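Carbohydrate kinase (Agrobacterium tumefaciens, PDB 2NWH) probably transfers a phosphate group from ATP to a sugar or a related small molecule. Local coordinates at residues E235-P241 with P309-L314; G260-A264 with A274-G278. All blocks are in the same frame, centred on the assembly; numbering follows the deposited sequence. Where two conformers were deposited one is given.

Contact 1: residues E235-P241 with P309-L314; sequences EKAILHP and PQAEML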
ATOM      1  N   GLU A 235     -15.141  16.960  -4.893  1.00 39.89           N
ATOM      2  CA  GLU A 235     -14.176  17.325  -5.923  1.00 39.22           C
ATOM      3  C   GLU A 235     -13.577  16.117  -6.631  1.00 38.77           C
ATOM      4  O   GLU A 235     -13.501  15.028  -6.069  1.00 38.48           O
ATOM      5  CB  GLU A 235     -13.036  18.131  -5.298  1.00 39.74           C
ATOM      6  CG  GLU A 235     -13.445  19.452  -4.668  1.00 42.01           C
ATOM      7  CD  GLU A 235     -12.289  20.149  -3.948  1.00 42.97           C
ATOM      8  OE1 GLU A 235     -11.697  19.543  -3.018  1.00 41.67           O
ATOM      9  OE2 GLU A 235     -11.992  21.313  -4.313  1.00 43.53           O
ATOM     10  N   LYS A 236     -13.115  16.324  -7.857  1.00 37.67           N
ATOM     11  CA  LYS A 236     -12.282  15.337  -8.530  1.00 37.03           C
ATOM     12  C   LYS A 236     -11.194  16.045  -9.347  1.00 36.86           C
ATOM     13  O   LYS A 236     -11.339  17.212  -9.740  1.00 36.12           O
ATOM     14  CB  LYS A 236     -13.120  14.381  -9.384  1.00 37.15           C
ATOM     15  CG  LYS A 236     -13.936  15.082 -10.486  1.00 38.68           C
ATOM     16  CD  LYS A 236     -14.882  14.119 -11.180  1.00 41.20           C
ATOM     17  CE  LYS A 236     -15.644  14.803 -12.316  1.00 41.15           C
ATOM     18  NZ  LYS A 236     -16.391  13.813 -13.137  1.00 42.13           N
ATOM     19  N   ALA A 237     -10.086  15.346  -9.558  1.00 35.89           N
ATOM     20  CA  ALA A 237      -9.003  15.855 -10.367  1.00 35.47           C
ATOM     21  C   ALA A 237      -8.409  14.728 -11.187  1.00 35.28           C
ATOM     22  O   ALA A 237      -8.618  13.550 -10.899  1.00 35.17           O
ATOM     23  CB  ALA A 237      -7.945  16.542  -9.504  1.00 35.80           C
ATOM     24  N   ILE A 238      -7.667  15.100 -12.219  1.00 34.85           N
ATOM     25  CA  ILE A 238      -7.119  14.138 -13.162  1.00 34.66           C
ATOM     26  C   ILE A 238      -5.735  14.593 -13.617  1.00 34.42           C
ATOM     27  O   ILE A 238      -5.460  15.791 -13.655  1.00 33.32           O
ATOM     28  CB  ILE A 238      -8.088  13.935 -14.357  1.00 35.17           C
ATOM     29  CG1 ILE A 238      -7.834  12.612 -15.062  1.00 35.34           C
ATOM     30  CG2 ILE A 238      -8.094  15.137 -15.332  1.00 33.28           C
ATOM     31  CD1 ILE A 238      -9.107  11.880 -15.308  1.00 33.02           C
ATOM     32  N   LEU A 239      -4.879  13.639 -13.967  1.00 34.18           N
ATOM     33  CA  LEU A 239      -3.558  13.963 -14.498  1.00 35.49           C
ATOM     34  C   LEU A 239      -3.514  14.108 -16.044  1.00 35.99           C
ATOM     35  O   LEU A 239      -4.071  13.294 -16.781  1.00 35.81           O
ATOM     36  CB  LEU A 239      -2.571  12.905 -14.016  1.00 35.73           C
ATOM     37  CG  LEU A 239      -1.190  13.257 -13.449  1.00 36.13           C
ATOM     38  CD1 LEU A 239      -1.256  14.157 -12.218  1.00 34.25           C
ATOM     39  CD2 LEU A 239      -0.518  11.928 -13.079  1.00 35.17           C
ATOM     40  N   HIS A 240      -2.850  15.155 -16.526  1.00 37.14           N
ATOM     41  CA  HIS A 240      -2.632  15.334 -17.963  1.00 38.23           C
ATOM     42  C   HIS A 240      -1.636  14.307 -18.536  1.00 38.15           C
ATOM     43  O   HIS A 240      -0.811  13.759 -17.787  1.00 38.24           O
ATOM     44  CB  HIS A 240      -2.159  16.770 -18.279  1.00 38.59           C
ATOM     45  CG  HIS A 240      -3.160  17.832 -17.933  1.00 40.88           C
ATOM     46  ND1 HIS A 240      -2.850  19.175 -17.937  1.00 44.10           N
ATOM     47  CD2 HIS A 240      -4.462  17.748 -17.558  1.00 42.28           C
ATOM     48  CE1 HIS A 240      -3.917  19.874 -17.592  1.00 43.93           C
ATOM     49  NE2 HIS A 240      -4.907  19.031 -17.351  1.00 44.15           N
ATOM     50  N   PRO A 241      -1.731  14.019 -19.859  1.00 37.92           N
ATOM     51  CA  PRO A 241      -0.665  13.241 -20.500  1.00 37.66           C
ATOM     52  C   PRO A 241       0.651  14.033 -20.423  1.00 37.61           C
ATOM     53  O   PRO A 241       0.612  15.273 -20.509  1.00 37.50           O
ATOM     54  CB  PRO A 241      -1.134  13.111 -21.960  1.00 37.99           C
ATOM     55  CG  PRO A 241      -2.597  13.456 -21.965  1.00 37.97           C
ATOM     56  CD  PRO A 241      -2.817  14.374 -20.799  1.00 37.69           C
ATOM     57  N   PRO A 309       3.413  15.846 -14.795  1.00 28.28           N
ATOM     58  CA  PRO A 309       2.402  16.611 -15.530  1.00 30.33           C
ATOM     59  C   PRO A 309       1.476  17.409 -14.614  1.00 31.49           C
ATOM     60  O   PRO A 309       1.275  17.043 -13.455  1.00 30.83           O
ATOM     61  CB  PRO A 309       1.612  15.525 -16.273  1.00 30.97           C
ATOM     62  CG  PRO A 309       2.586  14.372 -16.414  1.00 30.34           C
ATOM     63  CD  PRO A 309       3.463  14.424 -15.191  1.00 28.12           C
ATOM     64  N   GLN A 310       0.904  18.489 -15.135  1.00 33.52           N
ATOM     65  CA  GLN A 310      -0.137  19.222 -14.388  1.00 35.16           C
ATOM     66  C   GLN A 310      -1.413  18.404 -14.110  1.00 35.41           C
ATOM     67  O   GLN A 310      -1.721  17.453 -14.844  1.00 35.86           O
ATOM     68  CB  GLN A 310      -0.474  20.540 -15.073  1.00 36.09           C
ATOM     69  CG  GLN A 310       0.425  21.686 -14.624  1.00 39.33           C
ATOM     70  CD  GLN A 310       0.552  21.770 -13.098  1.00 42.49           C
ATOM     71  OE1 GLN A 310      -0.410  21.506 -12.352  1.00 44.80           O
ATOM     72  NE2 GLN A 310       1.749  22.133 -12.628  1.00 42.63           N
ATOM     73  N   ALA A 311      -2.121  18.763 -13.033  1.00 34.98           N
ATOM     74  CA  ALA A 311      -3.376  18.117 -12.673  1.00 35.03           C
ATOM     75  C   ALA A 311      -4.512  19.080 -12.972  1.00 35.45           C
ATOM     76  O   ALA A 311      -4.317  20.298 -12.948  1.00 35.73           O
ATOM     77  CB  ALA A 311      -3.394  17.694 -11.183  1.00 34.54           C
ATOM     78  N   GLU A 312      -5.677  18.527 -13.290  1.00 36.14           N
ATOM     79  CA  GLU A 312      -6.846  19.325 -13.662  1.00 37.81           C
ATOM     80  C   GLU A 312      -8.027  18.977 -12.758  1.00 38.25           C
ATOM     81  O   GLU A 312      -8.476  17.834 -12.765  1.00 38.04           O
ATOM     82  CB  GLU A 312      -7.206  19.061 -15.141  1.00 38.18           C
ATOM     83  CG  GLU A 312      -8.495  19.756 -15.640  1.00 41.74           C
ATOM     84  CD  GLU A 312      -8.688  19.700 -17.170  1.00 46.19           C
ATOM     85  OE1 GLU A 312      -8.659  18.597 -17.773  1.00 47.78           O
ATOM     86  OE2 GLU A 312      -8.905  20.777 -17.767  1.00 49.03           O
ATOM     87  N   MET A 313      -8.509  19.947 -11.973  1.00 39.25           N
ATOM     88  CA  MET A 313      -9.773  19.783 -11.239  1.00 39.99           C
ATOM     89  C   MET A 313     -10.906  19.663 -12.257  1.00 40.31           C
ATOM     90  O   MET A 313     -10.848  20.266 -13.334  1.00 40.31           O
ATOM     91  CB  MET A 313     -10.052  20.967 -10.297  1.00 40.11           C
ATOM     92  CG  MET A 313      -9.476  20.846  -8.873  1.00 40.24           C
ATOM     93  SD  MET A 313     -10.153  19.564  -7.781  1.00 41.51           S
ATOM     94  CE  MET A 313      -9.108  19.891  -6.360  1.00 37.83           C
ATOM     95  N   LEU A 314     -11.931  18.890 -11.912  1.00 40.92           N
ATOM     96  CA  LEU A 314     -13.072  18.656 -12.795  1.00 41.57           C
ATOM     97  C   LEU A 314     -14.392  18.844 -12.042  1.00 41.89           C
ATOM     98  O   LEU A 314     -15.308  19.547 -12.511  1.00 42.89           O
ATOM     99  CB  LEU A 314     -12.987  17.248 -13.404  1.00 41.61           C
ATOM    100  CG  LEU A 314     -11.797  16.907 -14.311  1.00 41.82           C
ATOM    101  CD1 LEU A 314     -11.838  15.439 -14.710  1.00 41.43           C
ATOM    102  CD2 LEU A 314     -11.722  17.820 -15.570  1.00 43.39           C
TER
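Strands 236-239 and 311-313 run antiparallel, with Ile238 and Glu312 as a hydrogen-bonded pair flanked by the non-hydrogen-bonded pairs Ala237-Met313 and Leu239-Ala311. Ile238 N gives to Glu312 O, and Glu312 N returns to Ile238 O at 2.8 Å. Leu314 N reaches Lys236 O, and His240 N reaches Gln310 O at 3.1 Å in a nearly straight bond (171°). Gln310 O does double duty, because it also sits 3.4 Å above one face of the His240 ring, toward the rim. The ring carries on to Glu312. His240 NE2 lies 3.2 Å from Glu312 CB, a close contact that is not a hydrogen bond; the two side chains cross at about a right angle. On the face that carries Ile238 and Glu312, Ile238 CG2 meets Leu314 CD1 at 3.8 Å. The other face carries Ala237, Leu239, Ala311 and Met313, and helix 271-286 packs against it. Met313 is bent at its second torsion (-67°). This bend brings Met313 SD to 3.3 Å from Lys236 O and CE beside the carboxylate of Glu235. Strand 311-313 is outermost in the large sheet within the chain. Backbone bonds therefore join the last modelled residues to the sheet, while side chains divide between a largely buried, apolar face and a mixed, more exposed one.

Contact 2: residues G260-A264 with A274-G278; sequences GYLAA and ALRQG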
ATOM      1  N   GLY A 260       2.498   8.951  -1.272  1.00 22.02           N
ATOM      2  CA  GLY A 260       2.705  10.350  -1.652  1.00 21.93           C
ATOM      3  C   GLY A 260       1.403  11.124  -1.588  1.00 22.43           C
ATOM      4  O   GLY A 260       1.366  12.259  -1.101  1.00 22.21           O
ATOM      5  N   TYR A 261       0.328  10.483  -2.038  1.00 21.84           N
ATOM      6  CA  TYR A 261      -0.997  11.115  -1.980  1.00 21.85           C
ATOM      7  C   TYR A 261      -1.465  11.319  -0.544  1.00 22.12           C
ATOM      8  O   TYR A 261      -1.867  12.423  -0.161  1.00 23.14           O
ATOM      9  CB  TYR A 261      -2.001  10.270  -2.765  1.00 22.06           C
ATOM     10  CG  TYR A 261      -3.344  10.924  -2.919  1.00 21.29           C
ATOM     11  CD1 TYR A 261      -3.625  11.704  -4.043  1.00 21.48           C
ATOM     12  CD2 TYR A 261      -4.341  10.787  -1.924  1.00 21.69           C
ATOM     13  CE1 TYR A 261      -4.862  12.317  -4.202  1.00 23.86           C
ATOM     14  CE2 TYR A 261      -5.599  11.405  -2.079  1.00 23.35           C
ATOM     15  CZ  TYR A 261      -5.838  12.173  -3.218  1.00 23.98           C
ATOM     16  OH  TYR A 261      -7.063  12.791  -3.419  1.00 23.09           O
ATOM     17  N   LEU A 262      -1.398  10.267   0.271  1.00 21.61           N
ATOM     18  CA  LEU A 262      -1.831  10.330   1.651  1.00 22.66           C
ATOM     19  C   LEU A 262      -0.961  11.305   2.412  1.00 23.40           C
ATOM     20  O   LEU A 262      -1.472  12.077   3.201  1.00 23.32           O
ATOM     21  CB  LEU A 262      -1.803   8.924   2.260  1.00 21.39           C
ATOM     22  CG  LEU A 262      -2.286   8.766   3.684  1.00 24.65           C
ATOM     23  CD1 LEU A 262      -3.747   9.163   3.675  1.00 24.25           C
ATOM     24  CD2 LEU A 262      -2.118   7.319   4.070  1.00 25.34           C
ATOM     25  N   ALA A 263       0.356  11.328   2.140  1.00 24.11           N
ATOM     26  CA  ALA A 263       1.218  12.323   2.780  1.00 25.03           C
ATOM     27  C   ALA A 263       0.752  13.724   2.475  1.00 26.45           C
ATOM     28  O   ALA A 263       0.729  14.577   3.372  1.00 27.62           O
ATOM     29  CB  ALA A 263       2.660  12.162   2.401  1.00 25.17           C
ATOM     30  N   ALA A 264       0.391  13.987   1.214  1.00 26.40           N
ATOM     31  CA  ALA A 264      -0.127  15.309   0.833  1.00 26.49           C
ATOM     32  C   ALA A 264      -1.442  15.684   1.540  1.00 27.16           C
ATOM     33  O   ALA A 264      -1.572  16.805   2.017  1.00 27.73           O
ATOM     34  CB  ALA A 264      -0.252  15.450  -0.655  1.00 25.20           C
ATOM     35  N   ALA A 274      -2.213  16.726  -4.052  1.00 25.45           N
ATOM     36  CA  ALA A 274      -2.016  15.339  -3.587  1.00 24.37           C
ATOM     37  C   ALA A 274      -1.814  14.404  -4.773  1.00 23.28           C
ATOM     38  O   ALA A 274      -0.958  13.509  -4.763  1.00 22.24           O
ATOM     39  CB  ALA A 274      -3.188  14.912  -2.757  1.00 24.54           C
ATOM     40  N   LEU A 275      -2.555  14.654  -5.836  1.00 22.72           N
ATOM     41  CA  LEU A 275      -2.420  13.875  -7.051  1.00 23.38           C
ATOM     42  C   LEU A 275      -0.995  13.967  -7.607  1.00 22.68           C
ATOM     43  O   LEU A 275      -0.373  12.942  -7.938  1.00 22.16           O
ATOM     44  CB  LEU A 275      -3.351  14.454  -8.111  1.00 24.48           C
ATOM     45  CG  LEU A 275      -4.133  13.477  -8.982  1.00 29.14           C
ATOM     46  CD1 LEU A 275      -5.062  14.250  -9.952  1.00 29.86           C
ATOM     47  CD2 LEU A 275      -3.175  12.621  -9.723  1.00 32.90           C
ATOM     48  N   ARG A 276      -0.505  15.200  -7.742  1.00 21.60           N
ATOM     49  CA  ARG A 276       0.853  15.411  -8.277  1.00 22.66           C
ATOM     50  C   ARG A 276       1.947  14.875  -7.354  1.00 21.93           C
ATOM     51  O   ARG A 276       2.981  14.419  -7.858  1.00 21.54           O
ATOM     52  CB  ARG A 276       1.087  16.873  -8.622  1.00 22.45           C
ATOM     53  CG  ARG A 276       0.216  17.314  -9.820  1.00 23.24           C
ATOM     54  CD  ARG A 276       0.602  18.695 -10.314  1.00 24.12           C
ATOM     55  NE  ARG A 276       1.889  18.655 -11.007  1.00 24.36           N
ATOM     56  CZ  ARG A 276       2.989  19.271 -10.582  1.00 23.32           C
ATOM     57  NH1 ARG A 276       2.970  19.963  -9.454  1.00 24.80           N
ATOM     58  NH2 ARG A 276       4.105  19.201 -11.302  1.00 23.42           N
ATOM     59  N   GLN A 277       1.746  14.953  -6.033  1.00 21.58           N
ATOM     60  CA  GLN A 277       2.752  14.394  -5.109  0.50 21.62           C
ATOM     61  C   GLN A 277       2.811  12.875  -5.197  1.00 21.65           C
ATOM     62  O   GLN A 277       3.916  12.281  -5.173  1.00 20.02           O
ATOM     63  CB  GLN A 277       2.542  14.822  -3.642  0.50 21.73           C
ATOM     64  CG  GLN A 277       3.607  14.181  -2.722  0.50 21.94           C
ATOM     65  CD  GLN A 277       3.660  14.751  -1.320  0.50 22.68           C
ATOM     66  OE1 GLN A 277       3.935  15.944  -1.116  0.50 26.40           O
ATOM     67  NE2 GLN A 277       3.400  13.906  -0.346  0.50 20.21           N
ATOM     68  N   GLY A 278       1.635  12.243  -5.287  1.00 20.99           N
ATOM     69  CA  GLY A 278       1.546  10.794  -5.416  1.00 21.04           C
ATOM     70  C   GLY A 278       2.208  10.344  -6.713  1.00 20.54           C
ATOM     71  O   GLY A 278       2.971   9.362  -6.743  1.00 18.76           O
TER
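Gly260 and Gly278 bring two helices of the ribokinase-like alpha/beta fold close together; Gly260 CA and Gly278 CA are 4.0 Å apart. The segments of helices 255-266 and 271-286 run roughly antiparallel, at 142°, and their axes approach to 7.3 Å. Neither glycine has a side chain, so the two backbones come together directly, with Gly260 C 3.8 Å from Gly278 CA. Small residues extend the tight part. Ala264 CB presses on Ala274 CA at 3.4 Å, closer than usual van der Waals contact. Tyr261 holds CG trans to its own N (chi1 -172°), which swings the ring alongside helix 271-286. Ala274 CB then lies over one face in a CH-pi contact, 3.7 Å from the centroid of the Tyr261 ring. The Tyr261 side chain also touches Ile185 and Ala230 of the large sheet. The solvent side belongs to the partly exposed Gln277, held by one weak bond. Gln277, deposited in two conformers, extends its chain toward helix 255-266. In the conformer described here, Gln277 NE2 lies 2.7 Å from Gly260 O in that weak, bent hydrogen bond (125°). Gly260 O also accepts the helical bond from Ala264 N.

The centres of contact 1 and contact 2 lie 13 Å apart, on the same side of the chain's centre. Strand 236-239 comes first along the chain, then helices 255-266 and 271-286, and finally strand 311-313. The helix pair of contact 2 thus falls between the two strands of contact 1. Helix 271-286 joins the contacts directly. Leu275 turns away from its partner helix and packs on Ala237, Ile238 and Leu239, with Leu275 CD2 3.5 Å from Leu239 CD1. Arg276 NE probably bonds Pro309 O. The two contacts form one layered unit: helix 271-286 covers the antiparallel edge of the large sheet, and helix 255-266 packs beside it, against strands 185-189 and 227-231.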